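Local coordinates for protein uncharacterized ACR, COG1565 superfamily (Burkholderia thailandensis, PDB 4F3N) that is of uncharacterised function but probably acts as an S-adenosylmethionine-dependent methyltransferase, perhaps modifying protein arginines, at residues A[273-287]-A[339-353]. Numbering follows the deposited sequence.
Sequences ETHDAAVAFVRTVCA and AHVEFSAIHEAGVGA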
# COMPACT_ATOMS: atom_id res chain seq x y z
N GLU A 273 -1.71 -11.16 -10.94
CA GLU A 273 -2.73 -10.57 -10.09
C GLU A 273 -3.44 -9.49 -10.84
O GLU A 273 -2.82 -8.79 -11.66
CB GLU A 273 -2.10 -9.88 -8.87
CG GLU A 273 -1.26 -10.76 -7.99
CD GLU A 273 0.12 -11.00 -8.56
OE1 GLU A 273 0.64 -10.08 -9.23
OE2 GLU A 273 0.68 -12.10 -8.34
N THR A 274 -4.75 -9.36 -10.58
CA THR A 274 -5.49 -8.16 -10.85
C THR A 274 -5.83 -7.41 -9.54
O THR A 274 -5.89 -8.00 -8.45
CB THR A 274 -6.76 -8.41 -11.70
OG1 THR A 274 -7.69 -9.19 -10.96
CG2 THR A 274 -6.39 -9.16 -13.00
N HIS A 275 -6.05 -6.10 -9.68
CA HIS A 275 -6.13 -5.14 -8.57
C HIS A 275 -7.41 -4.36 -8.51
O HIS A 275 -7.39 -3.14 -8.29
CB HIS A 275 -4.94 -4.18 -8.61
CG HIS A 275 -3.63 -4.89 -8.78
ND1 HIS A 275 -3.16 -5.20 -9.99
CD2 HIS A 275 -2.70 -5.29 -7.87
CE1 HIS A 275 -2.00 -5.82 -9.85
NE2 HIS A 275 -1.71 -5.89 -8.56
N ASP A 276 -8.54 -5.04 -8.72
CA ASP A 276 -9.86 -4.36 -8.73
C ASP A 276 -10.09 -3.56 -7.43
O ASP A 276 -10.63 -2.44 -7.49
CB ASP A 276 -11.03 -5.32 -8.96
CG ASP A 276 -11.04 -5.94 -10.35
OD1 ASP A 276 -10.73 -5.27 -11.32
OD2 ASP A 276 -11.40 -7.11 -10.48
N ALA A 277 -9.69 -4.11 -6.28
CA ALA A 277 -9.99 -3.46 -5.00
C ALA A 277 -9.21 -2.17 -4.86
O ALA A 277 -9.72 -1.16 -4.39
CB ALA A 277 -9.72 -4.37 -3.81
N ALA A 278 -7.94 -2.22 -5.23
CA ALA A 278 -7.12 -0.99 -5.22
C ALA A 278 -7.60 0.07 -6.18
O ALA A 278 -7.58 1.27 -5.87
CB ALA A 278 -5.65 -1.34 -5.49
N VAL A 279 -7.98 -0.36 -7.38
CA VAL A 279 -8.56 0.54 -8.35
C VAL A 279 -9.84 1.23 -7.79
O VAL A 279 -10.02 2.46 -7.91
CB VAL A 279 -8.79 -0.20 -9.73
CG1 VAL A 279 -9.76 0.55 -10.62
CG2 VAL A 279 -7.44 -0.37 -10.43
N ALA A 280 -10.71 0.43 -7.18
CA ALA A 280 -11.96 0.90 -6.60
C ALA A 280 -11.64 1.93 -5.56
O ALA A 280 -12.29 2.97 -5.49
CB ALA A 280 -12.72 -0.25 -5.97
N PHE A 281 -10.60 1.63 -4.77
CA PHE A 281 -10.18 2.56 -3.69
C PHE A 281 -9.67 3.89 -4.21
O PHE A 281 -10.08 4.94 -3.73
CB PHE A 281 -9.10 1.89 -2.85
CG PHE A 281 -8.53 2.75 -1.75
CD1 PHE A 281 -9.27 3.02 -0.60
CD2 PHE A 281 -7.27 3.28 -1.86
CE1 PHE A 281 -8.76 3.84 0.40
CE2 PHE A 281 -6.74 4.07 -0.82
CZ PHE A 281 -7.48 4.35 0.28
N VAL A 282 -8.81 3.86 -5.22
CA VAL A 282 -8.28 5.08 -5.80
C VAL A 282 -9.39 5.90 -6.47
O VAL A 282 -9.44 7.12 -6.32
CB VAL A 282 -7.11 4.80 -6.73
CG1 VAL A 282 -6.65 6.06 -7.54
CG2 VAL A 282 -5.97 4.24 -5.89
N ARG A 283 -10.34 5.23 -7.14
CA ARG A 283 -11.47 5.96 -7.68
C ARG A 283 -12.20 6.68 -6.58
O ARG A 283 -12.58 7.83 -6.77
CB ARG A 283 -12.43 5.03 -8.42
CG ARG A 283 -11.85 4.50 -9.72
CD ARG A 283 -12.87 3.60 -10.38
NE ARG A 283 -12.43 3.15 -11.70
CZ ARG A 283 -12.96 2.13 -12.37
NH1 ARG A 283 -13.96 1.41 -11.87
NH2 ARG A 283 -12.50 1.84 -13.59
N THR A 284 -12.46 5.99 -5.47
CA THR A 284 -13.24 6.55 -4.37
C THR A 284 -12.51 7.75 -3.76
O THR A 284 -13.10 8.76 -3.49
CB THR A 284 -13.54 5.48 -3.29
OG1 THR A 284 -14.30 4.41 -3.90
CG2 THR A 284 -14.25 6.07 -2.12
N VAL A 285 -11.21 7.60 -3.54
CA VAL A 285 -10.40 8.72 -3.02
C VAL A 285 -10.40 9.95 -3.92
O VAL A 285 -10.55 11.09 -3.47
CB VAL A 285 -8.95 8.26 -2.75
CG1 VAL A 285 -8.06 9.45 -2.35
CG2 VAL A 285 -8.98 7.16 -1.69
N CYS A 286 -10.24 9.73 -5.21
CA CYS A 286 -10.11 10.81 -6.16
C CYS A 286 -11.47 11.48 -6.42
O CYS A 286 -11.54 12.67 -6.70
CB CYS A 286 -9.44 10.35 -7.45
SG CYS A 286 -7.67 10.05 -7.24
N ALA A 287 -12.56 10.72 -6.25
CA ALA A 287 -13.88 11.32 -6.36
C ALA A 287 -14.19 12.15 -5.10
O ALA A 287 -14.87 13.19 -5.15
CB ALA A 287 -14.93 10.25 -6.60
N ALA A 339 0.67 -7.91 -2.72
CA ALA A 339 1.01 -7.98 -4.13
C ALA A 339 1.60 -6.63 -4.47
O ALA A 339 1.26 -5.66 -3.84
CB ALA A 339 -0.22 -8.20 -4.97
N HIS A 340 2.45 -6.56 -5.47
CA HIS A 340 2.94 -5.26 -5.94
C HIS A 340 1.82 -4.50 -6.59
O HIS A 340 0.78 -5.06 -6.94
CB HIS A 340 4.05 -5.47 -6.93
CG HIS A 340 5.36 -5.91 -6.33
ND1 HIS A 340 5.46 -6.80 -5.27
CD2 HIS A 340 6.65 -5.57 -6.67
CE1 HIS A 340 6.76 -6.97 -4.97
NE2 HIS A 340 7.49 -6.23 -5.83
N VAL A 341 1.98 -3.19 -6.74
CA VAL A 341 0.99 -2.36 -7.31
C VAL A 341 1.22 -2.17 -8.80
O VAL A 341 2.37 -2.00 -9.26
CB VAL A 341 1.02 -0.99 -6.57
CG1 VAL A 341 0.11 0.02 -7.24
CG2 VAL A 341 0.67 -1.21 -5.12
N GLU A 342 0.13 -2.18 -9.56
CA GLU A 342 0.19 -1.99 -11.01
C GLU A 342 -0.22 -0.56 -11.28
O GLU A 342 -1.41 -0.21 -11.23
CB GLU A 342 -0.66 -3.05 -11.71
CG GLU A 342 -0.40 -3.15 -13.20
CD GLU A 342 -1.18 -2.14 -13.97
OE1 GLU A 342 -2.32 -2.45 -14.31
OE2 GLU A 342 -0.66 -1.04 -14.21
N PHE A 343 0.78 0.31 -11.48
CA PHE A 343 0.55 1.76 -11.44
C PHE A 343 -0.21 2.34 -12.63
O PHE A 343 -0.77 3.43 -12.49
CB PHE A 343 1.86 2.52 -11.18
CG PHE A 343 2.28 2.49 -9.76
CD1 PHE A 343 1.71 3.35 -8.84
CD2 PHE A 343 3.23 1.61 -9.32
CE1 PHE A 343 2.08 3.31 -7.52
CE2 PHE A 343 3.64 1.57 -8.01
CZ PHE A 343 3.06 2.44 -7.08
N SER A 344 -0.24 1.65 -13.77
CA SER A 344 -1.02 2.17 -14.92
C SER A 344 -2.52 2.16 -14.62
O SER A 344 -3.21 3.14 -14.87
CB SER A 344 -0.71 1.36 -16.19
OG SER A 344 0.67 1.43 -16.47
N ALA A 345 -2.99 1.07 -14.06
CA ALA A 345 -4.37 0.94 -13.62
C ALA A 345 -4.69 1.95 -12.51
O ALA A 345 -5.79 2.49 -12.51
CB ALA A 345 -4.63 -0.46 -13.13
N ILE A 346 -3.74 2.15 -11.58
CA ILE A 346 -3.93 3.21 -10.56
C ILE A 346 -4.04 4.58 -11.21
O ILE A 346 -4.95 5.36 -10.89
CB ILE A 346 -2.79 3.16 -9.50
CG1 ILE A 346 -2.80 1.84 -8.77
CG2 ILE A 346 -2.89 4.33 -8.49
CD1 ILE A 346 -4.15 1.41 -8.20
N HIS A 347 -3.15 4.90 -12.15
CA HIS A 347 -3.25 6.14 -12.93
C HIS A 347 -4.62 6.32 -13.56
O HIS A 347 -5.27 7.38 -13.40
CB HIS A 347 -2.18 6.11 -14.01
CG HIS A 347 -2.33 7.20 -15.05
ND1 HIS A 347 -2.25 6.94 -16.36
CD2 HIS A 347 -2.58 8.55 -14.93
CE1 HIS A 347 -2.40 8.07 -17.07
NE2 HIS A 347 -2.58 9.08 -16.21
N GLU A 348 -5.08 5.29 -14.27
CA GLU A 348 -6.39 5.37 -14.94
C GLU A 348 -7.53 5.54 -13.94
O GLU A 348 -8.48 6.28 -14.20
CB GLU A 348 -6.59 4.15 -15.86
CG GLU A 348 -5.54 4.20 -16.98
CD GLU A 348 -5.21 2.86 -17.61
OE1 GLU A 348 -6.00 1.89 -17.47
OE2 GLU A 348 -4.13 2.74 -18.26
N ALA A 349 -7.40 4.90 -12.80
CA ALA A 349 -8.40 4.98 -11.72
C ALA A 349 -8.58 6.43 -11.27
O ALA A 349 -9.71 6.95 -11.22
CB ALA A 349 -8.04 4.08 -10.55
N GLY A 350 -7.47 7.10 -10.99
CA GLY A 350 -7.53 8.44 -10.48
C GLY A 350 -7.96 9.48 -11.50
O GLY A 350 -8.81 10.33 -11.20
N VAL A 351 -7.40 9.43 -12.70
CA VAL A 351 -7.73 10.43 -13.71
C VAL A 351 -9.13 10.17 -14.27
O VAL A 351 -9.82 11.10 -14.65
CB VAL A 351 -6.68 10.54 -14.83
CG1 VAL A 351 -7.17 11.46 -15.93
CG2 VAL A 351 -5.35 11.02 -14.27
N GLY A 352 -9.54 8.91 -14.28
CA GLY A 352 -10.90 8.55 -14.71
C GLY A 352 -11.97 9.05 -13.76
O GLY A 352 -13.13 9.19 -14.12
N ALA A 353 -11.58 9.35 -12.53
CA ALA A 353 -12.46 9.96 -11.57
C ALA A 353 -12.44 11.47 -11.69
O ALA A 353 -13.16 12.16 -10.97
CB ALA A 353 -12.05 9.54 -10.16
O HOH W 1 -4.41 -3.49 -12.10
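His275 and Glu342, each the N-cap residue of a helix, meet side chain against side chain. CB of Glu342 touches the CE1/ND1 side of the imidazole, 3.6 Å from CE1 of His275, and the two side chains cross at about a right angle. NE2 of His275 gives a weak hydrogen bond to the backbone O of His340 (3.1 Å), strongly bent at 123°. On the other ring nitrogen, ND1, a water bridges to OE1 of Glu342, to which it donates. The glutamate chain, bent at CB-CG, turns its carboxylate away to its own helix, where OE2 takes Ala345 N on the syn side and, weakly, Ser344 N: a capping interaction.

Beyond the caps, helices 276-287 and 343-352 run in roughly the same direction, the axes of these short segments coming to 7.8 Å at closest approach and crossing at -31°. CB of Ala349 sits 3.7 Å from the backbone O of Val279 and also touches CG1 of both Val279 and Val282, consistent with small residues allowing the close approach. With its CG1 anti to the backbone N (chi1 172°), Val282 puts that methyl against the other helix's backbone, near Gly350 N and Ile346 O, while CG2 meets Ile346 CG2 at 4.0 Å, the two side chains crossing at about a right angle. Farther along, SG of Cys286 lies 3.6 Å from Gly350 CA, and the Ala353 methyl packs on CB of Cys286.

Phe412 of strand 407-414 touches both Val282 and Cys286, and Phe343 rests on Lys408 and Ile410 of that strand, placing both helices against the central mixed sheet. Its order, 3-2-1-4-5-7-6 with an antiparallel seventh strand, identifies the Rossmann-like class I methyltransferase fold; here Val279, Val282 and Cys286 of one helix pack on Ala345, Ile346, Ala349 and Gly350 of its neighbour, and on Ala353 just beyond it.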